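Local atomic coordinates of periplasmic binding protein/LacI transcriptional regulator (Mycobacterium smegmatis, PDB entry 6HYH), a protein that binds beta-D-fucofuranose and probably serves as the sugar-capturing component of a mycobacterial ABC transporter that imports L-arabinofuranose. Residues Thr103-Asp108 against Thr154-Ala159; Ile119-Ile124 against Val285-Glu290; Ile124-Arg129 against Val258-Leu263; Ile147-Gly152 against Leu176-Ser181; Gly184-Ser189 against Asp213-Gly218. All coordinates share one frame; numbering follows the deposited sequence.

Following the chain, interaction 1 opens at 103-108, after a strand of the first domain's sheet. Interaction 2 opens at 119-124 and interaction 3 at 124-129, where the chain enters helix 123-137, and interaction 4 opens at 147-152. Interaction 1 then closes at 154-159, crossing interactions 2, 3 and 4 and spanning the sugar cleft. Interaction 4 closes at 176-181, and interaction 5 follows in series, 184-189 meeting 213-218. Both lie within the long excursion that interaction 3 closes at 258-263, itself enclosed by interaction 2, which closes at 285-290. Interactions 2 and 3 tie together the interdomain connections; 4 and 5 join neighbouring strands and helices within the second domain.

Interaction 1 of 5, residues Thr103-Asp108 against Thr154-Ala159. With GYE (beta-D-fucofuranose), chain K.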
# COMPACT_ATOMS: atom_id res chain seq x y z
N THR A 103 5.60 10.75 -7.66
CA THR A 103 4.77 11.95 -7.56
C THR A 103 3.41 11.67 -8.20
O THR A 103 3.33 10.99 -9.24
CB THR A 103 5.45 13.15 -8.23
OG1 THR A 103 5.61 12.90 -9.63
CG2 THR A 103 6.80 13.39 -7.63
N ASP A 104 2.34 12.11 -7.50
CA ASP A 104 0.91 12.20 -7.85
C ASP A 104 0.29 10.82 -8.09
O ASP A 104 -0.68 10.48 -7.41
CB ASP A 104 0.59 13.20 -8.99
CG ASP A 104 0.61 12.60 -10.37
OD1 ASP A 104 1.37 11.64 -10.60
OD2 ASP A 104 -0.20 13.05 -11.23
N ARG A 105 0.83 9.99 -8.98
CA ARG A 105 0.20 8.72 -9.35
C ARG A 105 0.99 7.54 -8.76
O ARG A 105 2.22 7.56 -8.71
CB ARG A 105 0.10 8.57 -10.87
CG ARG A 105 -0.88 9.52 -11.51
CD ARG A 105 -1.20 9.16 -12.95
NE ARG A 105 -1.97 10.22 -13.59
CZ ARG A 105 -2.34 10.24 -14.87
NH1 ARG A 105 -2.01 9.24 -15.67
NH2 ARG A 105 -3.04 11.25 -15.36
N ALA A 106 0.27 6.50 -8.34
CA ALA A 106 0.92 5.33 -7.75
C ALA A 106 1.39 4.34 -8.81
O ALA A 106 0.94 4.36 -9.97
CB ALA A 106 -0.02 4.63 -6.78
N VAL A 107 2.31 3.46 -8.40
CA VAL A 107 2.72 2.29 -9.19
C VAL A 107 2.24 1.05 -8.45
O VAL A 107 2.13 1.06 -7.22
CB VAL A 107 4.25 2.18 -9.39
CG1 VAL A 107 4.85 3.50 -9.87
CG2 VAL A 107 4.92 1.71 -8.10
N ASP A 108 1.94 -0.01 -9.19
CA ASP A 108 1.50 -1.27 -8.58
C ASP A 108 2.64 -2.26 -8.78
O ASP A 108 2.70 -2.99 -9.77
CB ASP A 108 0.19 -1.77 -9.13
CG ASP A 108 -0.70 -2.35 -8.04
OD1 ASP A 108 -0.19 -3.20 -7.26
OD2 ASP A 108 -1.86 -1.90 -7.91
N THR A 154 -7.85 4.86 -18.61
CA THR A 154 -7.99 3.53 -18.01
C THR A 154 -6.59 3.01 -17.69
O THR A 154 -5.74 2.92 -18.58
CB THR A 154 -8.78 2.55 -18.90
OG1 THR A 154 -8.36 2.65 -20.26
CG2 THR A 154 -10.30 2.83 -18.83
N GLY A 155 -6.34 2.74 -16.41
CA GLY A 155 -5.06 2.24 -15.95
C GLY A 155 -4.32 3.15 -15.01
O GLY A 155 -3.40 2.69 -14.32
N ALA A 156 -4.69 4.45 -14.95
CA ALA A 156 -4.02 5.42 -14.08
C ALA A 156 -4.60 5.41 -12.67
O ALA A 156 -5.81 5.22 -12.48
CB ALA A 156 -4.13 6.83 -14.67
N ASP A 157 -3.72 5.59 -11.68
CA ASP A 157 -4.10 5.61 -10.27
C ASP A 157 -5.33 6.48 -10.04
O ASP A 157 -6.36 5.99 -9.54
CB ASP A 157 -2.92 6.11 -9.44
CG ASP A 157 -3.08 5.82 -7.96
OD1 ASP A 157 -3.52 4.68 -7.65
OD2 ASP A 157 -2.74 6.70 -7.12
N PRO A 158 -5.29 7.77 -10.41
CA PRO A 158 -6.43 8.66 -10.07
C PRO A 158 -7.77 8.21 -10.63
O PRO A 158 -8.80 8.33 -9.93
CB PRO A 158 -6.00 10.02 -10.67
CG PRO A 158 -4.79 9.72 -11.59
CD PRO A 158 -4.14 8.51 -10.96
N ALA A 159 -7.82 7.71 -11.87
CA ALA A 159 -9.09 7.27 -12.44
C ALA A 159 -9.69 6.12 -11.63
O ALA A 159 -10.86 6.17 -11.23
CB ALA A 159 -8.90 6.84 -13.89
O3 GYE K . -6.62 14.80 -12.07
C2 GYE K . -5.75 15.03 -14.37
C1 GYE K . -4.40 14.68 -14.98
O5 GYE K . -2.89 12.36 -11.93
C6 GYE K . -4.36 13.53 -10.34
O4 GYE K . -3.80 13.78 -14.04
C5 GYE K . -3.63 13.56 -11.67
C4 GYE K . -4.58 13.71 -12.84
C3 GYE K . -5.45 14.95 -12.87
O1 GYE K . -4.46 14.07 -16.24
O2 GYE K . -6.22 16.34 -14.69
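Arg105 lays its aliphatic chain across the ring of Pro158, the two side chains crossing at about a right angle, with Arg105 CG 3.5 Å from Pro158 CD. The arginine leaves its backbone with CG beside the N (chi1 -69°) and runs extended to NE, which carries the guanidinium past the proline to the sugar. Ala156 sits over one face of that group, its CB 3.4 Å from Arg105 NH1.

Two N-H groups grip the fucofuranose. Arg105 NE donates to the exocyclic hydroxyl O5 at 2.9 Å, almost straight at 175°, and Arg105 NH2 reaches the ring oxygen O4 at 3.0 Å. Arg105 NH1 turns elsewhere, to the carbonyl of Val81. The sugar O5 in turn donates to Asp104 OD2 at 2.9 Å, and that carboxylate is steadied by Arg31 and Ser79.

Further along, Asp157 meets the backbone of the other segment. Its OD2 accepts a weak bond from Ala106 N (3.3 Å), while OD1 pairs with Arg83; Asp157 also belongs to a zinc site with Asp161.

Arginine and aspartate thus fix the O5 hydroxyl as acceptor on one hand and donor on the other. The ring oxygen O4 can only accept, and the NH2 donor suits it. Loop 103-108 and the start of helix 157-170 therefore close together around the sugar, with the arginine as bridge.

Interaction 2 of 5, residues Ile119-Ile124 against Val285-Glu290. With ZN (zinc ion), chain D.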
# COMPACT_ATOMS: atom_id res chain seq x y z
N ILE A 119 4.56 11.37 -3.05
CA ILE A 119 3.92 12.63 -2.71
C ILE A 119 2.80 12.87 -3.70
O ILE A 119 3.05 13.05 -4.90
CB ILE A 119 4.89 13.82 -2.71
CG1 ILE A 119 4.13 15.09 -2.30
CG2 ILE A 119 5.55 13.99 -4.08
CD1 ILE A 119 5.01 16.32 -2.04
N GLY A 120 1.57 12.87 -3.19
CA GLY A 120 0.43 12.99 -4.07
C GLY A 120 -0.79 13.27 -3.23
O GLY A 120 -0.70 13.44 -2.01
N ALA A 121 -1.93 13.34 -3.91
CA ALA A 121 -3.23 13.60 -3.31
C ALA A 121 -3.91 12.27 -2.98
O ALA A 121 -3.47 11.20 -3.42
CB ALA A 121 -4.10 14.42 -4.26
N ASP A 122 -5.00 12.34 -2.21
CA ASP A 122 -5.78 11.14 -1.89
C ASP A 122 -6.96 11.06 -2.84
O ASP A 122 -8.06 11.53 -2.53
CB ASP A 122 -6.24 11.15 -0.43
CG ASP A 122 -7.05 9.90 -0.08
OD1 ASP A 122 -7.41 9.14 -1.02
OD2 ASP A 122 -7.29 9.67 1.15
N PHE A 123 -6.75 10.37 -3.96
CA PHE A 123 -7.74 10.32 -5.04
C PHE A 123 -9.04 9.65 -4.62
O PHE A 123 -10.13 10.05 -5.08
CB PHE A 123 -7.15 9.57 -6.22
CG PHE A 123 -5.89 10.16 -6.71
CD1 PHE A 123 -5.84 11.51 -7.01
CD2 PHE A 123 -4.77 9.37 -6.90
CE1 PHE A 123 -4.68 12.08 -7.48
CE2 PHE A 123 -3.61 9.92 -7.37
CZ PHE A 123 -3.56 11.29 -7.67
N ILE A 124 -8.96 8.58 -3.82
CA ILE A 124 -10.19 7.93 -3.38
C ILE A 124 -11.10 8.94 -2.71
O ILE A 124 -12.30 9.01 -3.00
CB ILE A 124 -9.90 6.75 -2.44
CG1 ILE A 124 -9.07 5.68 -3.12
CG2 ILE A 124 -11.21 6.20 -1.89
CD1 ILE A 124 -8.55 4.68 -2.12
N VAL A 285 3.62 11.36 1.45
CA VAL A 285 3.28 12.75 1.69
C VAL A 285 1.98 13.01 0.96
O VAL A 285 1.91 12.84 -0.26
CB VAL A 285 4.38 13.69 1.21
CG1 VAL A 285 4.01 15.13 1.47
CG2 VAL A 285 5.67 13.31 1.88
N VAL A 286 0.94 13.39 1.71
CA VAL A 286 -0.40 13.59 1.16
C VAL A 286 -0.68 15.09 1.08
O VAL A 286 -0.49 15.81 2.08
CB VAL A 286 -1.47 12.89 2.00
CG1 VAL A 286 -2.79 13.01 1.31
CG2 VAL A 286 -1.12 11.42 2.25
N THR A 287 -1.11 15.56 -0.11
CA THR A 287 -1.42 16.96 -0.40
C THR A 287 -2.89 17.24 -0.12
O THR A 287 -3.75 16.42 -0.47
CB THR A 287 -1.09 17.29 -1.84
OG1 THR A 287 -2.02 16.65 -2.72
CG2 THR A 287 0.31 16.81 -2.16
N PRO A 288 -3.21 18.38 0.52
CA PRO A 288 -4.58 18.61 1.01
C PRO A 288 -5.52 18.90 -0.12
O PRO A 288 -5.12 19.22 -1.25
CB PRO A 288 -4.46 19.83 1.93
CG PRO A 288 -2.98 20.04 2.10
CD PRO A 288 -2.33 19.51 0.85
N ASP A 289 -6.81 18.81 0.21
CA ASP A 289 -7.88 19.10 -0.71
C ASP A 289 -8.97 19.88 0.00
O ASP A 289 -9.14 19.81 1.22
CB ASP A 289 -8.46 17.80 -1.30
CG ASP A 289 -7.40 16.97 -2.09
OD1 ASP A 289 -6.43 17.54 -2.68
OD2 ASP A 289 -7.55 15.72 -2.12
N GLU A 290 -9.70 20.65 -0.79
CA GLU A 290 -10.92 21.32 -0.36
C GLU A 290 -11.89 21.26 -1.53
O GLU A 290 -11.50 20.96 -2.66
CB GLU A 290 -10.65 22.77 0.02
CG GLU A 290 -9.81 23.51 -1.03
CD GLU A 290 -9.92 25.00 -0.89
OE1 GLU A 290 -10.97 25.47 -0.39
OE2 GLU A 290 -8.95 25.69 -1.28
ZN ZN D . -7.07 25.10 -1.66
O HOH W 1 -5.78 26.69 -2.50
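Gly120 uses both of its backbone polar groups on strand 285-287: its N-H bonds to Val285 O at 2.9 Å, and its O accepts from Thr287 N, also at 2.9 Å. CA-H...O contacts reinforce the pairing, as between Ile119 CA and Val285 O (3.2 Å). The strands run parallel, their short axes 36° apart.

Beside these bonds Ile119 and Val285 stand side by side and point the same way. Each has its CG1 anti to the backbone N (chi1 -179° and -180°), and the two CG1 atoms meet at 3.8 Å. One step on, Thr287 OG1 packs against Ala121 CA at 3.3 Å.

Further out the segments turn away from the sheet. Asp122 caps helix 123-137 through Glu125 N, while the second segment continues past Asp289 to Glu290, whose OE2 binds zinc at 2.0 Å. Glu259 of the same chain and His314, from the C-terminal histidine tag of the third subunit, share that metal.

Both segments are here leaving the first domain for the second, as in the hinge of this protein family. The backbone bonds between them end at Thr287; beyond it the carboxylates of Asp122 and Asp289, 6.7 Å apart between OD1 and OD2, would if anything repel each other mildly.

Interaction 3 of 5, residues Ile124-Arg129 against Val258-Leu263; sequences IEEGRR and VECNPL. With ZN (zinc ion), chain N; ZN (zinc ion), chain D.
The flat carboxylate of Glu126 divides its two oxygens: OE2 is turned to Cys260, 3.2 Å from SG and 3.4 Å from CB, and OE1 forms a salt bridge with Arg162. The side chain gets there by leaving the helix with CG beside the backbone N (chi1 -63°) and then running extended. On its way it crosses Val258 obliquely, Glu126 CB lying 4.1 Å from Val258 CG1. The other branch of the valine, CG2, sits 4.1 Å from Glu126 O and also approaches CB of Arg129, one turn further along the helix. Arg129 itself reaches the carbonyl of Asp289.

Two further carboxylates flank this packing and hold metals. Glu125 binds a zinc ion through OE2 at 2.0 Å and takes a salt bridge from Arg128 NH1 on OE1 (2.8 Å); the tag histidines His317 and His319 of the third subunit complete that site with a water. Glu259 grips the other zinc with both oxygens, the closer being OE1 at 2.2 Å, and its OE2 also accepts from Arg304.

Arg162 also bonds to the sugar, so Glu126 stands in the second shell and probably helps to position this pocket arginine. Its buried carboxylate lies near that of Asp289, a proximity that would tend to raise its proton affinity, while the ion pair with Arg162 should work the other way. Apolar contact with Val258 thus sits beside a buried group of charges near the hinge.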
# COMPACT_ATOMS: atom_id res chain seq x y z
N ILE A 124 -8.96 8.58 -3.82
CA ILE A 124 -10.19 7.93 -3.38
C ILE A 124 -11.10 8.94 -2.71
O ILE A 124 -12.30 9.01 -3.00
CB ILE A 124 -9.90 6.75 -2.44
CG1 ILE A 124 -9.07 5.68 -3.12
CG2 ILE A 124 -11.21 6.20 -1.89
CD1 ILE A 124 -8.55 4.68 -2.12
N GLU A 125 -10.53 9.76 -1.81
CA GLU A 125 -11.33 10.67 -1.02
C GLU A 125 -11.88 11.80 -1.88
O GLU A 125 -12.98 12.30 -1.60
CB GLU A 125 -10.51 11.24 0.13
CG GLU A 125 -11.17 12.41 0.86
CD GLU A 125 -12.28 11.99 1.79
OE1 GLU A 125 -12.67 10.81 1.74
OE2 GLU A 125 -12.72 12.83 2.61
N GLU A 126 -11.16 12.19 -2.93
CA GLU A 126 -11.71 13.17 -3.88
C GLU A 126 -12.97 12.61 -4.52
O GLU A 126 -14.03 13.28 -4.55
CB GLU A 126 -10.67 13.53 -4.94
CG GLU A 126 -9.40 14.22 -4.43
CD GLU A 126 -8.30 14.32 -5.53
OE1 GLU A 126 -8.53 13.78 -6.65
OE2 GLU A 126 -7.21 14.92 -5.28
N GLY A 127 -12.89 11.37 -5.02
CA GLY A 127 -14.09 10.71 -5.55
C GLY A 127 -15.21 10.60 -4.53
O GLY A 127 -16.38 10.82 -4.86
N ARG A 128 -14.86 10.29 -3.28
CA ARG A 128 -15.87 10.13 -2.24
C ARG A 128 -16.54 11.45 -1.92
O ARG A 128 -17.76 11.50 -1.69
CB ARG A 128 -15.25 9.54 -0.98
CG ARG A 128 -16.24 9.29 0.15
CD ARG A 128 -15.56 8.64 1.38
NE ARG A 128 -14.95 7.33 1.08
CZ ARG A 128 -13.65 7.06 1.23
NH1 ARG A 128 -12.81 7.99 1.68
NH2 ARG A 128 -13.18 5.86 0.92
N ARG A 129 -15.79 12.55 -1.95
CA ARG A 129 -16.39 13.81 -1.56
C ARG A 129 -17.29 14.36 -2.67
O ARG A 129 -18.35 14.95 -2.38
CB ARG A 129 -15.29 14.82 -1.18
CG ARG A 129 -15.63 15.51 0.15
CD ARG A 129 -14.84 16.75 0.51
NE ARG A 129 -13.39 16.63 0.41
CZ ARG A 129 -12.56 17.58 0.87
NH1 ARG A 129 -13.09 18.66 1.44
NH2 ARG A 129 -11.23 17.45 0.76
N VAL A 258 -13.93 19.53 -6.56
CA VAL A 258 -13.02 19.12 -5.49
C VAL A 258 -11.60 19.45 -5.95
O VAL A 258 -11.26 19.19 -7.10
CB VAL A 258 -13.18 17.63 -5.18
CG1 VAL A 258 -12.24 17.25 -4.05
CG2 VAL A 258 -14.63 17.30 -4.81
N GLU A 259 -10.80 20.07 -5.06
CA GLU A 259 -9.46 20.51 -5.42
C GLU A 259 -8.49 19.32 -5.50
O GLU A 259 -8.48 18.45 -4.63
CB GLU A 259 -8.94 21.51 -4.38
CG GLU A 259 -7.91 22.54 -4.89
CD GLU A 259 -7.50 23.54 -3.80
OE1 GLU A 259 -7.11 23.13 -2.68
OE2 GLU A 259 -7.62 24.76 -4.06
N CYS A 260 -7.63 19.33 -6.51
CA CYS A 260 -6.44 18.50 -6.49
C CYS A 260 -5.26 19.41 -6.79
O CYS A 260 -5.28 20.17 -7.76
CB CYS A 260 -6.50 17.37 -7.52
SG CYS A 260 -5.12 16.16 -7.36
N ASN A 261 -4.25 19.36 -5.94
CA ASN A 261 -3.31 20.47 -5.85
C ASN A 261 -2.10 20.16 -6.72
O ASN A 261 -1.27 19.30 -6.35
CB ASN A 261 -2.89 20.68 -4.40
CG ASN A 261 -2.23 22.02 -4.18
OD1 ASN A 261 -1.37 22.46 -5.00
ND2 ASN A 261 -2.61 22.69 -3.09
N PRO A 262 -1.92 20.85 -7.86
CA PRO A 262 -0.83 20.48 -8.76
C PRO A 262 0.54 20.93 -8.32
O PRO A 262 1.53 20.42 -8.86
CB PRO A 262 -1.23 21.18 -10.08
CG PRO A 262 -2.07 22.37 -9.65
CD PRO A 262 -2.87 21.79 -8.47
N LEU A 263 0.67 21.83 -7.33
CA LEU A 263 1.95 22.50 -7.05
C LEU A 263 2.87 21.68 -6.13
O LEU A 263 3.30 22.12 -5.04
CB LEU A 263 1.66 23.89 -6.50
CG LEU A 263 0.70 24.66 -7.44
CD1 LEU A 263 0.25 26.06 -6.94
CD2 LEU A 263 1.29 24.77 -8.85
ZN ZN N . -14.61 12.45 3.30
ZN ZN D . -7.07 25.10 -1.66
O HOH W 1 -5.78 26.69 -2.50
O HOH W 2 -16.49 12.75 2.19

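Interaction 4 of 5, residues Ile147-Gly152 against Leu176-Ser181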
# COMPACT_ATOMS: atom_id res chain seq x y z
N ILE A 147 -26.88 9.42 -13.11
CA ILE A 147 -25.52 9.92 -13.06
C ILE A 147 -24.78 9.31 -14.24
O ILE A 147 -25.02 8.16 -14.62
CB ILE A 147 -24.83 9.60 -11.72
CG1 ILE A 147 -25.62 10.22 -10.57
CG2 ILE A 147 -23.41 10.16 -11.72
CD1 ILE A 147 -25.40 9.56 -9.24
N VAL A 148 -23.94 10.11 -14.85
CA VAL A 148 -23.08 9.71 -15.95
C VAL A 148 -21.66 9.97 -15.49
O VAL A 148 -21.41 10.98 -14.82
CB VAL A 148 -23.41 10.52 -17.21
CG1 VAL A 148 -22.54 10.08 -18.28
CG2 VAL A 148 -24.87 10.34 -17.59
N GLN A 149 -20.75 9.03 -15.72
CA GLN A 149 -19.37 9.18 -15.27
C GLN A 149 -18.42 9.29 -16.46
O GLN A 149 -18.39 8.41 -17.33
CB GLN A 149 -18.90 8.02 -14.36
CG GLN A 149 -18.00 8.52 -13.22
CD GLN A 149 -17.68 7.51 -12.11
OE1 GLN A 149 -16.61 6.90 -12.11
NE2 GLN A 149 -18.60 7.32 -11.16
N LEU A 150 -17.63 10.36 -16.47
CA LEU A 150 -16.55 10.54 -17.43
C LEU A 150 -15.28 10.05 -16.74
O LEU A 150 -14.80 10.71 -15.80
CB LEU A 150 -16.44 12.00 -17.86
CG LEU A 150 -17.74 12.63 -18.39
CD1 LEU A 150 -17.53 14.01 -19.01
CD2 LEU A 150 -18.28 11.68 -19.40
N GLU A 151 -14.72 8.94 -17.22
CA GLU A 151 -13.66 8.22 -16.52
C GLU A 151 -12.28 8.61 -17.07
O GLU A 151 -12.12 8.96 -18.25
CB GLU A 151 -13.85 6.71 -16.68
CG GLU A 151 -14.73 6.03 -15.65
CD GLU A 151 -15.05 4.59 -16.02
OE1 GLU A 151 -15.22 4.32 -17.23
OE2 GLU A 151 -15.11 3.72 -15.12
N GLY A 152 -11.25 8.49 -16.20
CA GLY A 152 -9.90 8.90 -16.55
C GLY A 152 -9.15 7.79 -17.31
O GLY A 152 -9.66 6.68 -17.46
N LEU A 176 -29.81 7.40 -6.50
CA LEU A 176 -28.69 7.75 -7.36
C LEU A 176 -28.19 6.49 -8.04
O LEU A 176 -27.77 5.55 -7.36
CB LEU A 176 -27.58 8.38 -6.53
CG LEU A 176 -28.07 9.24 -5.37
CD1 LEU A 176 -26.93 9.49 -4.40
CD2 LEU A 176 -28.65 10.55 -5.87
N LYS A 177 -28.14 6.49 -9.37
CA LYS A 177 -27.46 5.39 -10.03
C LYS A 177 -26.68 5.84 -11.24
O LYS A 177 -27.11 6.73 -11.99
CB LYS A 177 -28.45 4.34 -10.53
CG LYS A 177 -27.88 2.93 -10.52
CD LYS A 177 -27.80 2.30 -11.92
CE LYS A 177 -27.11 0.92 -11.86
NZ LYS A 177 -27.01 0.24 -13.18
N ILE A 178 -25.52 5.22 -11.41
CA ILE A 178 -24.63 5.54 -12.52
C ILE A 178 -25.11 4.67 -13.68
O ILE A 178 -24.94 3.45 -13.65
CB ILE A 178 -23.16 5.28 -12.18
CG1 ILE A 178 -22.74 6.15 -10.99
CG2 ILE A 178 -22.27 5.57 -13.41
CD1 ILE A 178 -21.36 5.82 -10.43
N VAL A 179 -25.76 5.30 -14.65
CA VAL A 179 -26.30 4.55 -15.79
C VAL A 179 -25.24 4.34 -16.86
O VAL A 179 -25.21 3.29 -17.51
CB VAL A 179 -27.54 5.26 -16.33
CG1 VAL A 179 -28.51 5.46 -15.20
CG2 VAL A 179 -27.15 6.57 -16.94
N ALA A 180 -24.38 5.32 -17.05
CA ALA A 180 -23.37 5.29 -18.10
C ALA A 180 -22.06 5.75 -17.49
O ALA A 180 -22.05 6.67 -16.65
CB ALA A 180 -23.76 6.17 -19.28
N SER A 181 -20.98 5.08 -17.85
CA SER A 181 -19.66 5.42 -17.34
C SER A 181 -18.63 4.96 -18.36
O SER A 181 -18.60 3.78 -18.72
CB SER A 181 -19.40 4.78 -15.97
OG SER A 181 -18.21 5.28 -15.37
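Strands 145-151 and 176-183, the two arms of a beta-alpha-beta unit built around helix 157-170, pair here in parallel. Ile147 N donates to Lys177 O at 2.9 Å, and its own O accepts from Val179 N at 3.0 Å. The register then slips by one residue, a beta bulge at Val179, before Gln149 N bonds to Ala180 O at 2.9 Å.

On the face toward helix 157-170, Ile147 lays CD1 against Leu176 CB (3.7 Å), with Ile178 next to it. Gln149 extends along the same face until NE2 meets Ile178 CD1 at 3.2 Å, while Gln149 OE1 bonds to Gln211. Ser181 carries OG anti to the backbone N (chi1 -170°), which presses it tightly on Gln149 CB at 3.0 Å. Glu151 also approaches that hydroxyl but pairs with Lys163. Val148 and Ala180 occupy the reverse face, under Phe198 of helix 188-201.

Such a helix-covered parallel pair, with 176-183 outermost, belongs to the Rossmann-like alpha/beta domain of periplasmic binding proteins.

Interaction 5 of 5, residues Gly184-Ser189 against Asp213-Gly218; sequences GDFTRS and DDMGLG. With GYE (beta-D-fucofuranose), chain K.
The thioether of Met215 is tucked into the turn 184-187, where Asp185 and Phe186 both take left-handed backbone conformations. Its SD lies 3.2 Å from Phe186 N and 3.5 Å from Gly184 C, and its CG comes to 3.1 Å from Thr187 O. A bend at the last torsion (chi3 -52°) brings the methyl CE obliquely to the Phe186 ring, 4.2 Å from CD1.

At the other end of the contact Arg188 reaches over helix 213-226. Its NE gives a salt bridge to Asp214 OD1 at 3.3 Å, with an N-H...O angle of 148°, and the guanidinium and carboxylate planes stand 51° apart. Leu217 CD1 lies over one face of the guanidinium, 3.4 Å from NH2, which itself pairs with Asp244. The second oxygen of Asp214 accepts from Gly29 N, so this carboxylate links the start of its helix to the start of helix 29-45 in the first domain. Where the two segments come closest, Arg188 O rests on Gly218 CA at 3.4 Å, an approach that the bare glycine permits. Thr187 caps helix 188-201 through Gly190 N.

The turn that packs on Met215 carries Phe186 to the ligand: fucofuranose C2 sits 4.1 Å above its ring plane, offset toward the rim. An aromatic ring laid along a sugar face, carried on a loop at the strand ends of an alpha/beta domain, is a familiar feature of the cleft in sugar-binding periplasmic proteins.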
# COMPACT_ATOMS: atom_id res chain seq x y z
N GLY A 184 -12.53 8.97 -20.90
CA GLY A 184 -12.37 10.13 -21.74
C GLY A 184 -10.94 10.66 -21.72
O GLY A 184 -10.65 11.76 -22.23
N ASP A 185 -10.03 9.85 -21.17
CA ASP A 185 -8.58 10.09 -21.21
C ASP A 185 -8.16 11.41 -20.58
O ASP A 185 -7.11 11.96 -20.94
CB ASP A 185 -8.07 10.05 -22.64
CG ASP A 185 -7.53 8.72 -23.01
OD1 ASP A 185 -6.58 8.26 -22.33
OD2 ASP A 185 -8.10 8.14 -23.96
N PHE A 186 -8.90 11.88 -19.59
CA PHE A 186 -8.55 13.11 -18.87
C PHE A 186 -8.36 14.30 -19.82
O PHE A 186 -7.57 15.21 -19.55
CB PHE A 186 -7.27 12.90 -18.04
CG PHE A 186 -7.47 12.18 -16.76
CD1 PHE A 186 -8.58 12.42 -15.97
CD2 PHE A 186 -6.54 11.24 -16.34
CE1 PHE A 186 -8.75 11.72 -14.73
CE2 PHE A 186 -6.70 10.56 -15.13
CZ PHE A 186 -7.81 10.79 -14.33
N THR A 187 -9.12 14.36 -20.91
CA THR A 187 -8.92 15.42 -21.88
C THR A 187 -10.25 16.11 -22.11
O THR A 187 -11.32 15.55 -21.86
CB THR A 187 -8.31 14.92 -23.20
OG1 THR A 187 -9.29 14.27 -24.03
CG2 THR A 187 -7.19 13.98 -22.94
N ARG A 188 -10.18 17.37 -22.56
CA ARG A 188 -11.40 18.05 -22.97
C ARG A 188 -12.10 17.31 -24.11
O ARG A 188 -13.29 16.99 -24.03
CB ARG A 188 -11.10 19.48 -23.38
CG ARG A 188 -11.19 20.45 -22.27
CD ARG A 188 -10.73 21.78 -22.76
NE ARG A 188 -10.19 22.59 -21.67
CZ ARG A 188 -10.63 23.80 -21.38
NH1 ARG A 188 -11.60 24.33 -22.12
NH2 ARG A 188 -10.09 24.48 -20.36
N SER A 189 -11.38 17.09 -25.22
CA SER A 189 -12.00 16.43 -26.36
C SER A 189 -12.57 15.08 -25.98
O SER A 189 -13.64 14.68 -26.45
CB SER A 189 -10.99 16.29 -27.47
OG SER A 189 -9.84 15.70 -26.91
N ASP A 213 -11.67 17.96 -14.27
CA ASP A 213 -12.64 18.93 -14.75
C ASP A 213 -12.37 19.35 -16.18
O ASP A 213 -13.23 19.99 -16.80
CB ASP A 213 -12.79 20.10 -13.75
CG ASP A 213 -11.52 20.84 -13.47
OD1 ASP A 213 -10.68 20.86 -14.40
OD2 ASP A 213 -11.38 21.40 -12.34
N ASP A 214 -11.25 18.94 -16.77
CA ASP A 214 -11.08 19.11 -18.22
C ASP A 214 -12.14 18.31 -18.99
O ASP A 214 -12.79 18.83 -19.92
CB ASP A 214 -9.68 18.67 -18.62
CG ASP A 214 -8.69 19.80 -18.51
OD1 ASP A 214 -8.81 20.77 -19.29
OD2 ASP A 214 -7.81 19.75 -17.62
N MET A 215 -12.33 17.05 -18.63
CA MET A 215 -13.40 16.29 -19.28
C MET A 215 -14.77 16.93 -19.02
O MET A 215 -15.63 16.92 -19.91
CB MET A 215 -13.34 14.83 -18.84
CG MET A 215 -12.01 14.17 -19.20
SD MET A 215 -12.00 12.38 -18.89
CE MET A 215 -12.58 12.28 -17.20
N GLY A 216 -14.97 17.52 -17.84
CA GLY A 216 -16.20 18.27 -17.59
C GLY A 216 -16.38 19.49 -18.49
O GLY A 216 -17.50 19.81 -18.89
N LEU A 217 -15.29 20.21 -18.81
CA LEU A 217 -15.40 21.33 -19.75
C LEU A 217 -15.79 20.84 -21.14
O LEU A 217 -16.59 21.47 -21.85
CB LEU A 217 -14.08 22.10 -19.78
CG LEU A 217 -13.78 22.71 -18.41
CD1 LEU A 217 -12.33 23.05 -18.24
CD2 LEU A 217 -14.63 23.95 -18.22
N GLY A 218 -15.22 19.70 -21.55
CA GLY A 218 -15.67 19.09 -22.78
C GLY A 218 -17.15 18.73 -22.72
O GLY A 218 -17.93 19.04 -23.64
O3 GYE K . -6.62 14.80 -12.07
C2 GYE K . -5.75 15.03 -14.37
C1 GYE K . -4.40 14.68 -14.98
O5 GYE K . -2.89 12.36 -11.93
C6 GYE K . -4.36 13.53 -10.34
O4 GYE K . -3.80 13.78 -14.04
C5 GYE K . -3.63 13.56 -11.67
C4 GYE K . -4.58 13.71 -12.84
C3 GYE K . -5.45 14.95 -12.87
O1 GYE K . -4.46 14.07 -16.24
O2 GYE K . -6.22 16.34 -14.69